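Local atomic coordinates of WZI (Escherichia coli, PDB entry 2YNK), a protein that binds carbohydrate as an outer-membrane beta-barrel lectin and takes part in the assembly of group 1 capsule on the Escherichia coli cell surface. Residues A[9-14]-A[149-154]; A[26-31]-A[225-230]; A[159-164]-A[350-355]; A[234-239]-A[245-250]; A[395-400]-A[405-410]. One frame throughout, in Å; residues are numbered along the deposited sequence.

Interaction 1: A[9-14]-A[149-154]; sequences DLRNDL and PQWWGP
Arg11 and Pro154 mark the nearest backbone approach of the two segments, with their CA atoms 10.9 Å apart; this gap between helix 8-19 and the short strand with its following loop is one that only one long side chain spans. That side chain is Arg11. Its CB points at the 149-154 segment, CG lies anti to the backbone N (chi1 170°), and the chain stays extended to NE, which carries the guanidinium group the full way. NH2 gives a weak hydrogen bond to the backbone O of Pro154 (3.1 Å, N-H...O angle 129°), met at the guanidinium edge and near its plane. NH1 approaches the indole obliquely, 3.7 Å from Trp151 NE1, with the guanidinium and ring planes inclined by 53°. NH1 hydrogen-bonds to Gly155 O, just beyond the segment, so two consecutive carbonyl oxygens of the chain share the guanidinium group, and their dipoles may stabilise its charge in this buried setting. Around the contact, helix 8-19 packs Leu10, Asp13 and Leu14 against helix 49-65, while Asp13 forms salt bridges with Arg57 and Arg383. Strand 151-152 pairs antiparallel with strand 29-30, and Trp152 reaches strand 226-236, so the contact ties the N-terminal helix to loops inside the barrel.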
# COMPACT_ATOMS: atom_id res chain seq x y z
N ASP A 9 7.05 2.74 -8.12
CA ASP A 9 8.30 3.36 -8.54
C ASP A 9 8.71 4.49 -7.60
O ASP A 9 9.87 4.55 -7.19
CB ASP A 9 8.19 3.88 -9.98
CG ASP A 9 8.39 2.77 -11.01
OD1 ASP A 9 8.68 1.63 -10.61
OD2 ASP A 9 8.26 3.05 -12.23
N LEU A 10 7.76 5.36 -7.25
CA LEU A 10 8.02 6.47 -6.33
C LEU A 10 8.49 5.98 -4.96
O LEU A 10 9.51 6.46 -4.43
CB LEU A 10 6.77 7.34 -6.14
CG LEU A 10 6.99 8.65 -5.36
CD1 LEU A 10 7.91 9.57 -6.15
CD2 LEU A 10 5.68 9.35 -5.03
N ARG A 11 7.74 5.03 -4.41
CA ARG A 11 8.00 4.51 -3.08
C ARG A 11 9.39 3.92 -2.97
O ARG A 11 10.07 4.15 -1.99
CB ARG A 11 6.97 3.44 -2.68
CG ARG A 11 7.37 2.72 -1.40
CD ARG A 11 6.26 1.96 -0.69
NE ARG A 11 6.82 1.44 0.56
CZ ARG A 11 6.43 0.33 1.18
NH1 ARG A 11 5.45 -0.42 0.71
NH2 ARG A 11 7.06 -0.02 2.31
N ASN A 12 9.80 3.14 -3.96
CA ASN A 12 11.10 2.49 -3.91
C ASN A 12 12.25 3.53 -4.01
O ASN A 12 13.27 3.42 -3.32
CB ASN A 12 11.22 1.42 -5.01
CG ASN A 12 10.21 0.29 -4.85
OD1 ASN A 12 9.40 0.04 -5.75
ND2 ASN A 12 10.23 -0.39 -3.71
N ASP A 13 12.05 4.54 -4.85
CA ASP A 13 12.98 5.65 -4.97
C ASP A 13 13.08 6.47 -3.67
O ASP A 13 14.18 6.81 -3.23
CB ASP A 13 12.60 6.53 -6.18
CG ASP A 13 13.12 5.98 -7.51
OD1 ASP A 13 13.49 4.79 -7.55
OD2 ASP A 13 13.17 6.72 -8.51
N LEU A 14 11.94 6.78 -3.06
CA LEU A 14 11.95 7.48 -1.77
C LEU A 14 12.59 6.62 -0.69
O LEU A 14 13.37 7.12 0.12
CB LEU A 14 10.52 7.85 -1.33
CG LEU A 14 9.80 8.97 -2.09
CD1 LEU A 14 8.46 9.25 -1.42
CD2 LEU A 14 10.65 10.23 -2.13
N PRO A 149 -7.11 4.76 -2.39
CA PRO A 149 -6.42 3.66 -1.74
C PRO A 149 -5.45 4.14 -0.67
O PRO A 149 -4.88 5.26 -0.77
CB PRO A 149 -5.65 3.00 -2.88
CG PRO A 149 -5.45 4.08 -3.88
CD PRO A 149 -6.69 4.92 -3.80
N GLN A 150 -5.25 3.28 0.34
CA GLN A 150 -4.29 3.55 1.41
C GLN A 150 -3.23 2.46 1.48
O GLN A 150 -3.33 1.42 0.80
CB GLN A 150 -5.01 3.61 2.76
CG GLN A 150 -5.94 4.80 2.95
CD GLN A 150 -7.08 4.48 3.90
OE1 GLN A 150 -7.91 3.60 3.64
NE2 GLN A 150 -7.14 5.22 5.01
N TRP A 151 -2.21 2.73 2.30
CA TRP A 151 -1.29 1.69 2.74
C TRP A 151 -0.84 1.99 4.12
O TRP A 151 -0.28 3.07 4.37
CB TRP A 151 -0.09 1.60 1.84
CG TRP A 151 0.82 0.44 2.11
CD1 TRP A 151 1.89 0.38 3.00
CD2 TRP A 151 0.79 -0.88 1.48
NE1 TRP A 151 2.50 -0.85 2.96
CE2 TRP A 151 1.89 -1.65 2.06
CE3 TRP A 151 -0.01 -1.48 0.51
CZ2 TRP A 151 2.15 -2.95 1.68
CZ3 TRP A 151 0.27 -2.79 0.13
CH2 TRP A 151 1.33 -3.50 0.69
N TRP A 152 -1.09 1.06 5.04
CA TRP A 152 -0.72 1.24 6.45
C TRP A 152 0.37 0.30 6.89
O TRP A 152 0.13 -0.88 7.19
CB TRP A 152 -1.95 1.07 7.32
CG TRP A 152 -2.85 2.28 7.32
CD1 TRP A 152 -2.81 3.38 6.47
CD2 TRP A 152 -4.00 2.52 8.19
NE1 TRP A 152 -3.81 4.26 6.77
CE2 TRP A 152 -4.55 3.81 7.79
CE3 TRP A 152 -4.60 1.82 9.21
CZ2 TRP A 152 -5.64 4.36 8.42
CZ3 TRP A 152 -5.70 2.38 9.85
CH2 TRP A 152 -6.21 3.62 9.46
N GLY A 153 1.60 0.83 6.94
CA GLY A 153 2.73 0.10 7.50
C GLY A 153 3.93 0.02 6.59
O GLY A 153 3.88 0.46 5.45
N PRO A 154 5.03 -0.55 7.10
CA PRO A 154 6.31 -0.54 6.42
C PRO A 154 6.54 -1.70 5.47
O PRO A 154 7.59 -1.76 4.82
CB PRO A 154 7.30 -0.62 7.58
CG PRO A 154 6.59 -1.46 8.58
CD PRO A 154 5.12 -1.22 8.41

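Interaction 2: A[26-31]-A[225-230]; sequences SLSTWP and SLELGA
Glu227, on strand 226-236 of the closed antiparallel beta-barrel, meets two serines of the 26-31 segment with its carboxylate. Ser26 OG is hydrogen-bonded to this group, lying 2.7 Å from Glu227 OE2 and 2.8 Å from Glu227 OE1. Ser28 OG donates to the same Glu227 OE2 at 2.8 Å, arriving from above the carboxylate plane, 45° out of it. OE2 thus takes bonds from Ser28 OG and a water, with Ser26 OG within reach of both carboxylate oxygens, which would tend to stabilise the charged form of the acid. Glu227 reaches them because CG is anti to the backbone N (chi1 171°) and the chain is extended beyond it, projecting from the strand toward the serines. In the second shell, Arg217 of the adjoining strand 212-221 hydrogen-bonds through NH2 to Ser28 OG and through NE to Thr29 OG1, placing a positive charge beside the cluster. The 26-31 segment is itself fixed by backbone bonds between Ser28 and Gly153 and between Trp30 and Trp151, and Trp30 NE1 donates to Leu27 O at 2.9 Å. Polar side chains thus join this inner segment to the barrel wall. A water completes the link, accepting from Leu27 N at 2.8 Å and donating to Glu227 OE2 at 2.9 Å.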
# COMPACT_ATOMS: atom_id res chain seq x y z
N SER A 26 8.83 9.53 6.27
CA SER A 26 8.06 8.32 6.51
C SER A 26 7.38 7.82 5.23
O SER A 26 6.77 8.60 4.48
CB SER A 26 7.00 8.55 7.57
OG SER A 26 6.38 7.33 7.90
N LEU A 27 7.50 6.53 4.98
CA LEU A 27 6.84 5.90 3.85
C LEU A 27 5.91 4.79 4.32
O LEU A 27 5.63 3.87 3.56
CB LEU A 27 7.88 5.34 2.89
CG LEU A 27 8.85 6.34 2.29
CD1 LEU A 27 9.90 5.63 1.44
CD2 LEU A 27 8.11 7.37 1.45
N SER A 28 5.42 4.86 5.55
CA SER A 28 4.58 3.78 6.09
C SER A 28 3.10 4.17 6.24
O SER A 28 2.30 3.38 6.74
CB SER A 28 5.14 3.28 7.43
OG SER A 28 4.89 4.22 8.45
N THR A 29 2.74 5.36 5.79
CA THR A 29 1.36 5.79 5.76
C THR A 29 1.06 6.48 4.44
O THR A 29 1.40 7.65 4.25
CB THR A 29 1.04 6.73 6.93
OG1 THR A 29 1.06 5.97 8.14
CG2 THR A 29 -0.31 7.35 6.78
N TRP A 30 0.44 5.71 3.53
CA TRP A 30 -0.04 6.24 2.26
C TRP A 30 -1.53 6.46 2.32
O TRP A 30 -2.22 5.75 3.04
CB TRP A 30 0.28 5.27 1.15
CG TRP A 30 1.76 5.10 0.95
CD1 TRP A 30 2.66 4.48 1.79
CD2 TRP A 30 2.55 5.59 -0.18
NE1 TRP A 30 3.93 4.54 1.28
CE2 TRP A 30 3.93 5.19 0.09
CE3 TRP A 30 2.27 6.28 -1.34
CZ2 TRP A 30 4.96 5.48 -0.78
CZ3 TRP A 30 3.32 6.57 -2.22
CH2 TRP A 30 4.63 6.18 -1.94
N PRO A 31 -2.03 7.45 1.57
CA PRO A 31 -1.29 8.28 0.63
C PRO A 31 -0.40 9.30 1.34
O PRO A 31 -0.65 9.67 2.49
CB PRO A 31 -2.41 8.98 -0.14
CG PRO A 31 -3.48 9.14 0.86
CD PRO A 31 -3.43 7.88 1.68
N SER A 225 16.55 7.05 13.46
CA SER A 225 16.74 5.62 13.22
C SER A 225 15.49 4.76 13.45
O SER A 225 15.42 3.65 12.94
CB SER A 225 17.87 5.07 14.11
OG SER A 225 19.14 5.46 13.63
N LEU A 226 14.53 5.26 14.21
CA LEU A 226 13.37 4.47 14.60
C LEU A 226 12.07 5.19 14.28
O LEU A 226 11.87 6.33 14.70
CB LEU A 226 13.42 4.17 16.10
CG LEU A 226 12.26 3.36 16.69
CD1 LEU A 226 12.38 1.89 16.32
CD2 LEU A 226 12.23 3.54 18.19
N GLU A 227 11.19 4.52 13.53
CA GLU A 227 9.81 4.97 13.35
C GLU A 227 8.88 4.00 14.08
O GLU A 227 9.10 2.79 14.04
CB GLU A 227 9.45 5.03 11.88
CG GLU A 227 7.97 5.29 11.62
CD GLU A 227 7.71 5.98 10.30
OE1 GLU A 227 7.87 7.22 10.25
OE2 GLU A 227 7.35 5.30 9.31
N LEU A 228 7.87 4.53 14.76
CA LEU A 228 6.89 3.70 15.46
C LEU A 228 5.50 4.03 14.98
O LEU A 228 5.13 5.20 14.88
CB LEU A 228 6.95 3.93 16.97
CG LEU A 228 8.23 3.50 17.67
CD1 LEU A 228 8.11 3.79 19.16
CD2 LEU A 228 8.52 2.02 17.42
N GLY A 229 4.72 2.99 14.69
CA GLY A 229 3.35 3.16 14.23
C GLY A 229 2.33 2.46 15.10
O GLY A 229 2.59 1.41 15.70
N ALA A 230 1.15 3.07 15.18
CA ALA A 230 -0.01 2.47 15.80
C ALA A 230 -1.20 2.68 14.85
O ALA A 230 -1.29 3.72 14.19
CB ALA A 230 -0.28 3.12 17.15
O HOH W 1 8.59 4.69 6.78

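Interaction 3: A[159-164]-A[350-355]; sequences SLIRGD and DGYYQQ
Tyr352 and Ile161 join the 350-355 segment to the loop 159-164, which packs against the wall of the beta-barrel, and each side carries a recognisable turn: an ST turn and ST motif begin at Ser159, and Tyr352 is the centre of an inverse gamma turn. A single hydrogen bond crosses between them, from Tyr352 OH to the backbone O of Ile161. The modelled separation is very short, and its exact length is doubtful at this resolution. The acceptor sits at the edge of the phenol ring, near its plane. CG of Tyr352 is anti to the backbone N (chi1 -168°), and its CB points at the partner loop, which sends the hydroxyl end foremost. Van der Waals contact is modest: Arg162 lies across the phenol, its CD against Tyr352 OH at 3.3 Å, and the guanidinium and ring planes are 68° apart. The CB of Ile161 points away from the 350-355 segment, and its side chain packs mainly on strands 226-236 and 287-295. Among the polar bonds, Arg162, bent at chi2 and chi3, folds back so that NH1 donates to Gly163 O at 2.8 Å; the same NH1 also serves Leu359 O, and NH2 serves Gln150. The accepting carbonyl is held by Ser159 OG, which, bonded in addition to Trp152 O, accepts from the amides before and after it, Ile161 N at 3.1 Å and Arg162 N at 3.0 Å.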
# COMPACT_ATOMS: atom_id res chain seq x y z
N SER A 159 0.03 -4.91 3.83
CA SER A 159 -0.29 -4.42 5.16
C SER A 159 -1.22 -5.43 5.82
O SER A 159 -2.14 -5.92 5.20
CB SER A 159 -1.00 -3.08 5.09
OG SER A 159 -1.63 -2.81 6.34
N LEU A 160 -0.99 -5.71 7.09
CA LEU A 160 -1.85 -6.65 7.82
C LEU A 160 -3.19 -6.04 8.22
O LEU A 160 -4.08 -6.77 8.67
CB LEU A 160 -1.15 -7.15 9.09
CG LEU A 160 0.17 -7.89 8.94
CD1 LEU A 160 0.76 -8.15 10.33
CD2 LEU A 160 0.01 -9.18 8.16
N ILE A 161 -3.34 -4.72 8.05
CA ILE A 161 -4.52 -4.01 8.55
C ILE A 161 -5.27 -3.20 7.51
O ILE A 161 -6.49 -3.23 7.48
CB ILE A 161 -4.15 -3.09 9.73
CG1 ILE A 161 -5.42 -2.50 10.36
CG2 ILE A 161 -3.17 -2.00 9.28
CD1 ILE A 161 -5.29 -2.17 11.83
N ARG A 162 -4.55 -2.46 6.67
CA ARG A 162 -5.16 -1.74 5.57
C ARG A 162 -4.19 -1.65 4.41
O ARG A 162 -3.26 -0.84 4.41
CB ARG A 162 -5.63 -0.35 5.97
CG ARG A 162 -7.00 -0.33 6.66
CD ARG A 162 -8.16 -0.72 5.74
NE ARG A 162 -8.30 0.20 4.60
CZ ARG A 162 -7.89 -0.05 3.36
NH1 ARG A 162 -7.33 -1.21 3.02
NH2 ARG A 162 -8.04 0.89 2.43
N GLY A 163 -4.43 -2.51 3.42
CA GLY A 163 -3.63 -2.54 2.22
C GLY A 163 -4.40 -2.14 0.99
O GLY A 163 -5.33 -1.33 1.03
N ASP A 164 -4.04 -2.81 -0.10
CA ASP A 164 -4.12 -2.32 -1.46
C ASP A 164 -4.76 -3.32 -2.40
O ASP A 164 -4.85 -3.04 -3.59
CB ASP A 164 -2.66 -2.23 -1.90
CG ASP A 164 -2.40 -1.12 -2.83
OD1 ASP A 164 -3.15 -0.12 -2.80
OD2 ASP A 164 -1.41 -1.23 -3.56
N ASP A 350 -19.09 -11.81 5.97
CA ASP A 350 -18.23 -11.83 4.78
C ASP A 350 -16.76 -11.60 5.17
O ASP A 350 -15.88 -11.63 4.31
CB ASP A 350 -18.65 -10.74 3.78
CG ASP A 350 -19.88 -11.09 2.94
OD1 ASP A 350 -20.52 -12.15 3.13
OD2 ASP A 350 -20.19 -10.24 2.06
N GLY A 351 -16.50 -11.33 6.44
CA GLY A 351 -15.14 -11.20 6.94
C GLY A 351 -14.56 -9.84 6.61
O GLY A 351 -15.29 -8.96 6.18
N TYR A 352 -13.25 -9.70 6.80
CA TYR A 352 -12.53 -8.44 6.55
C TYR A 352 -12.10 -8.41 5.08
O TYR A 352 -10.90 -8.42 4.75
CB TYR A 352 -11.35 -8.33 7.52
CG TYR A 352 -10.68 -6.96 7.58
CD1 TYR A 352 -11.39 -5.83 7.98
CD2 TYR A 352 -9.32 -6.81 7.27
CE1 TYR A 352 -10.78 -4.59 8.04
CE2 TYR A 352 -8.71 -5.57 7.34
CZ TYR A 352 -9.44 -4.46 7.72
OH TYR A 352 -8.85 -3.22 7.79
N TYR A 353 -13.11 -8.42 4.19
CA TYR A 353 -12.94 -8.49 2.74
C TYR A 353 -14.02 -7.67 2.04
O TYR A 353 -15.18 -7.73 2.43
CB TYR A 353 -13.09 -9.92 2.22
CG TYR A 353 -12.12 -10.93 2.76
CD1 TYR A 353 -12.29 -11.46 4.03
CD2 TYR A 353 -11.07 -11.39 2.00
CE1 TYR A 353 -11.42 -12.41 4.53
CE2 TYR A 353 -10.19 -12.34 2.48
CZ TYR A 353 -10.37 -12.85 3.76
OH TYR A 353 -9.51 -13.79 4.28
N GLN A 354 -13.63 -6.93 1.00
CA GLN A 354 -14.60 -6.32 0.11
C GLN A 354 -14.56 -7.06 -1.20
O GLN A 354 -13.48 -7.23 -1.77
CB GLN A 354 -14.28 -4.86 -0.15
CG GLN A 354 -15.33 -4.17 -0.98
CD GLN A 354 -15.03 -2.73 -1.23
OE1 GLN A 354 -15.68 -1.85 -0.68
NE2 GLN A 354 -14.03 -2.48 -2.06
N GLN A 355 -15.73 -7.49 -1.67
CA GLN A 355 -15.87 -8.24 -2.92
C GLN A 355 -14.91 -9.41 -2.98
O GLN A 355 -14.34 -9.72 -4.02
CB GLN A 355 -15.72 -7.32 -4.12
CG GLN A 355 -16.77 -6.22 -4.10
CD GLN A 355 -16.53 -5.12 -5.10
OE1 GLN A 355 -15.47 -4.49 -5.11
NE2 GLN A 355 -17.53 -4.86 -5.93

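Interaction 4: A[234-239]-A[245-250]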
# COMPACT_ATOMS: atom_id res chain seq x y z
N MSE A 234 -12.18 -0.15 12.81
CA MSE A 234 -13.40 -0.83 13.22
C MSE A 234 -14.37 -0.98 12.08
O MSE A 234 -14.61 -0.05 11.31
CB MSE A 234 -14.07 -0.21 14.45
CG MSE A 234 -14.33 1.28 14.30
SE MSE A 234 -15.54 1.85 15.75
CE MSE A 234 -14.75 3.65 15.92
N GLN A 235 -14.92 -2.18 11.96
CA GLN A 235 -15.96 -2.48 10.98
C GLN A 235 -17.29 -2.26 11.70
O GLN A 235 -17.59 -2.93 12.67
CB GLN A 235 -15.81 -3.93 10.52
CG GLN A 235 -16.43 -4.25 9.17
CD GLN A 235 -16.00 -5.60 8.64
OE1 GLN A 235 -16.26 -5.94 7.47
NE2 GLN A 235 -15.34 -6.39 9.48
N TRP A 236 -18.08 -1.31 11.21
CA TRP A 236 -19.18 -0.75 11.99
C TRP A 236 -20.30 -0.29 11.10
O TRP A 236 -20.10 -0.03 9.92
CB TRP A 236 -18.61 0.41 12.83
CG TRP A 236 -19.61 1.18 13.64
CD1 TRP A 236 -20.06 0.91 14.93
CD2 TRP A 236 -20.32 2.40 13.25
NE1 TRP A 236 -20.97 1.85 15.34
CE2 TRP A 236 -21.17 2.76 14.37
CE3 TRP A 236 -20.33 3.19 12.11
CZ2 TRP A 236 -21.99 3.87 14.34
CZ3 TRP A 236 -21.16 4.32 12.08
CH2 TRP A 236 -21.97 4.65 13.17
N GLY A 237 -21.52 -0.23 11.63
CA GLY A 237 -22.68 0.19 10.83
C GLY A 237 -23.18 -0.85 9.82
O GLY A 237 -22.69 -1.99 9.80
N GLY A 238 -24.14 -0.44 9.00
CA GLY A 238 -24.77 -1.31 8.00
C GLY A 238 -26.26 -1.49 8.24
O GLY A 238 -26.81 -0.98 9.22
N LYS A 239 -26.94 -2.22 7.36
CA LYS A 239 -28.36 -2.51 7.57
C LYS A 239 -28.58 -3.46 8.76
O LYS A 239 -27.95 -4.51 8.86
CB LYS A 239 -29.02 -3.05 6.29
CG LYS A 239 -29.16 -1.98 5.22
CD LYS A 239 -30.12 -2.35 4.09
CE LYS A 239 -30.01 -1.33 2.96
NZ LYS A 239 -30.96 -1.55 1.84
N LEU A 245 -24.33 7.99 17.07
CA LEU A 245 -23.08 8.62 17.53
C LEU A 245 -22.64 8.00 18.86
O LEU A 245 -21.45 7.90 19.12
CB LEU A 245 -23.24 10.14 17.67
CG LEU A 245 -23.44 10.90 16.36
CD1 LEU A 245 -23.77 12.36 16.61
CD2 LEU A 245 -22.22 10.77 15.46
N SER A 246 -23.61 7.59 19.68
CA SER A 246 -23.33 6.95 20.96
C SER A 246 -22.65 5.59 20.74
O SER A 246 -21.51 5.39 21.14
CB SER A 246 -24.62 6.79 21.77
OG SER A 246 -24.36 6.19 23.03
N ASN A 247 -23.36 4.67 20.09
CA ASN A 247 -22.83 3.34 19.80
C ASN A 247 -21.45 3.43 19.13
O ASN A 247 -20.58 2.59 19.35
CB ASN A 247 -23.81 2.55 18.93
CG ASN A 247 -23.27 1.19 18.54
OD1 ASN A 247 -22.52 1.06 17.57
ND2 ASN A 247 -23.68 0.16 19.27
N PHE A 248 -21.27 4.46 18.31
CA PHE A 248 -19.97 4.80 17.76
C PHE A 248 -19.05 5.27 18.88
O PHE A 248 -18.93 6.46 19.16
CB PHE A 248 -20.14 5.89 16.69
CG PHE A 248 -18.87 6.27 16.00
CD1 PHE A 248 -18.30 5.44 15.04
CD2 PHE A 248 -18.24 7.48 16.29
CE1 PHE A 248 -17.13 5.80 14.40
CE2 PHE A 248 -17.07 7.84 15.65
CZ PHE A 248 -16.51 7.00 14.70
N TRP A 249 -18.42 4.31 19.57
CA TRP A 249 -17.37 4.64 20.52
C TRP A 249 -16.30 3.59 20.58
O TRP A 249 -16.37 2.57 19.87
CB TRP A 249 -17.93 4.99 21.91
CG TRP A 249 -18.88 4.01 22.57
CD1 TRP A 249 -20.08 4.32 23.21
CD2 TRP A 249 -18.74 2.54 22.74
NE1 TRP A 249 -20.68 3.20 23.73
CE2 TRP A 249 -19.93 2.10 23.48
CE3 TRP A 249 -17.80 1.59 22.36
CZ2 TRP A 249 -20.14 0.77 23.81
CZ3 TRP A 249 -18.03 0.25 22.70
CH2 TRP A 249 -19.17 -0.15 23.41
N ASP A 250 -15.29 3.85 21.41
CA ASP A 250 -14.10 3.00 21.52
C ASP A 250 -13.73 2.83 22.99
O ASP A 250 -12.80 3.46 23.49
CB ASP A 250 -12.96 3.64 20.73
CG ASP A 250 -13.41 4.17 19.37
OD1 ASP A 250 -14.08 3.41 18.64
OD2 ASP A 250 -13.14 5.34 19.06
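Phe248 meets Trp236 in a T-shaped pair where the end of barrel strand 226-236 is covered by the loop that follows it; Phe248 is the centre of an inverse gamma turn. This is the tight part of the contact. The Phe248 edge points at the face of the Trp236 six-membered ring, with centroids 5.1 Å apart and planes at 66°, and CD1 stands over the indole. Phe248 CB adds an apolar touch on Trp236 CZ2 at 3.6 Å. From the strand, selenomethionine Met234 extends its bent chain across the phenyl at about a right angle. Its SE lies 5.3 Å from the Phe248 ring centroid in an oblique Met-aromatic contact, while the placement of CE is doubtful. Trp236 and Phe248 both also touch Ile214 of strand 212-221, so the pair packs on the neighbouring barrel strand as well. The outer part is looser. Trp249 lies on the surface with its CB directed away from the strand, and Asp250 has a long, weak ion pair with Arg232. The later part of this loop, residues 252-266, is not modelled. One polar bond secures the Asn247 end: Trp236 NE1 donates to Asn247 OD1 at 2.8 Å (N-H...O angle 153°), in the carbonyl plane of the amide, whose plane is nearly coplanar with the indole.

Interaction 5: A[395-400]-A[405-410]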
# COMPACT_ATOMS: atom_id res chain seq x y z
N PRO A 395 -5.74 -22.39 4.21
CA PRO A 395 -5.74 -23.80 4.58
C PRO A 395 -7.13 -24.37 4.91
O PRO A 395 -7.33 -25.58 4.79
CB PRO A 395 -4.83 -23.84 5.81
CG PRO A 395 -4.92 -22.48 6.39
CD PRO A 395 -5.04 -21.56 5.21
N GLU A 396 -8.06 -23.51 5.33
CA GLU A 396 -9.44 -23.91 5.65
C GLU A 396 -10.43 -23.74 4.50
O GLU A 396 -11.64 -23.83 4.71
CB GLU A 396 -9.94 -23.12 6.87
CG GLU A 396 -9.14 -23.34 8.14
CD GLU A 396 -9.10 -24.80 8.56
OE1 GLU A 396 -10.14 -25.49 8.43
OE2 GLU A 396 -8.02 -25.26 9.00
N ASN A 397 -9.93 -23.51 3.29
CA ASN A 397 -10.76 -23.31 2.09
C ASN A 397 -11.98 -22.41 2.33
O ASN A 397 -13.09 -22.74 1.93
CB ASN A 397 -11.19 -24.65 1.49
CG ASN A 397 -10.02 -25.44 0.95
OD1 ASN A 397 -9.75 -25.43 -0.25
ND2 ASN A 397 -9.30 -26.11 1.83
N GLN A 398 -11.73 -21.28 2.98
CA GLN A 398 -12.77 -20.31 3.33
C GLN A 398 -13.32 -19.63 2.08
O GLN A 398 -12.56 -19.03 1.31
CB GLN A 398 -12.22 -19.23 4.27
CG GLN A 398 -11.51 -19.74 5.52
CD GLN A 398 -10.88 -18.65 6.36
OE1 GLN A 398 -10.29 -17.69 5.84
NE2 GLN A 398 -10.98 -18.80 7.67
N SER A 399 -14.63 -19.71 1.89
CA SER A 399 -15.31 -19.00 0.81
C SER A 399 -15.16 -17.46 0.87
O SER A 399 -15.18 -16.80 -0.16
CB SER A 399 -16.79 -19.35 0.84
OG SER A 399 -17.36 -18.94 2.08
N ILE A 400 -15.00 -16.89 2.06
CA ILE A 400 -15.00 -15.43 2.17
C ILE A 400 -13.82 -14.75 1.42
O ILE A 400 -13.86 -13.55 1.15
CB ILE A 400 -15.09 -14.96 3.64
CG1 ILE A 400 -13.78 -15.23 4.41
CG2 ILE A 400 -16.28 -15.62 4.31
CD1 ILE A 400 -13.74 -14.59 5.79
N PRO A 405 -9.16 -18.83 -3.07
CA PRO A 405 -10.30 -19.65 -2.66
C PRO A 405 -9.92 -20.98 -2.02
O PRO A 405 -10.63 -21.43 -1.13
CB PRO A 405 -11.06 -19.88 -3.96
CG PRO A 405 -10.05 -19.65 -5.04
CD PRO A 405 -9.18 -18.56 -4.51
N HIS A 406 -8.80 -21.55 -2.43
CA HIS A 406 -8.43 -22.91 -2.06
C HIS A 406 -7.19 -23.00 -1.25
O HIS A 406 -6.29 -22.15 -1.35
CB HIS A 406 -8.26 -23.74 -3.33
CG HIS A 406 -9.37 -23.54 -4.33
ND1 HIS A 406 -10.67 -23.58 -3.99
CD2 HIS A 406 -9.33 -23.29 -5.70
CE1 HIS A 406 -11.43 -23.36 -5.08
NE2 HIS A 406 -10.61 -23.18 -6.13
N ALA A 407 -7.11 -24.06 -0.43
CA ALA A 407 -5.88 -24.39 0.27
C ALA A 407 -4.83 -24.78 -0.76
O ALA A 407 -5.02 -25.73 -1.52
CB ALA A 407 -6.11 -25.50 1.27
N ASP A 408 -3.74 -24.02 -0.78
CA ASP A 408 -2.69 -24.23 -1.77
C ASP A 408 -1.32 -23.86 -1.19
O ASP A 408 -1.24 -23.08 -0.25
CB ASP A 408 -3.00 -23.39 -3.00
CG ASP A 408 -2.48 -24.01 -4.28
OD1 ASP A 408 -1.58 -24.88 -4.22
OD2 ASP A 408 -2.98 -23.63 -5.37
N THR A 409 -0.26 -24.45 -1.73
CA THR A 409 1.11 -24.00 -1.46
C THR A 409 1.68 -23.45 -2.75
O THR A 409 1.73 -24.14 -3.77
CB THR A 409 2.02 -25.14 -0.97
OG1 THR A 409 1.55 -25.62 0.30
CG2 THR A 409 3.46 -24.66 -0.82
N LEU A 410 2.10 -22.19 -2.72
CA LEU A 410 2.57 -21.50 -3.91
C LEU A 410 4.08 -21.34 -3.84
O LEU A 410 4.60 -20.92 -2.82
CB LEU A 410 1.90 -20.14 -4.02
CG LEU A 410 0.38 -20.19 -3.84
CD1 LEU A 410 -0.20 -18.79 -3.94
CD2 LEU A 410 -0.27 -21.15 -4.85
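Asn397 turns its amide toward Ala407 through two features: a backbone in the left-handed helical region, and a side chain with CG anti to its own carbonyl carbon and beside the N (chi1 -66°). OD1 thereby accepts from Ala407 N at 3.0 Å in a nearly straight bond (N-H...O angle 167°). The N-H approaches from above the carbonyl plane, 62° out of it, and not along a lone pair. OD1 also lies 3.4 Å from His406 CA. Asn397 ND2 passes alongside Ala407, 3.3 Å from CB, and that methyl touches Pro395 O (3.7 Å). Gln398 sends its amide elsewhere, NE2 bonding to Asn340. The two touching parts run roughly antiparallel, 155° apart, at the surface. Together they narrow the neck of the loop connecting strands 383-393 and 408-422, which are hairpin neighbours in the up-and-down antiparallel barrel.

Interactions 1 and 2 lie close together, centres about 10 Å apart, and share the small sheet pairing strands 29-30 and 151-152; their segments alternate along the chain. Interaction 3 follows interaction 1 in the sequence and touches it through Trp152 and Ser159, with centres about 17 Å apart. Interaction 4 is nested in the loop closed by interaction 3 and shares strand 226-236 with interaction 2, centres about 27 Å apart. Interaction 5 comes last, its Ile400 packing on Tyr353 of interaction 3, centres about 16 Å apart. Interactions 1 and 2 thus tie the N-terminal region to an inner loop and the barrel wall, interaction 3 joins two loops, and 4 and 5 shape loops between adjacent barrel strands.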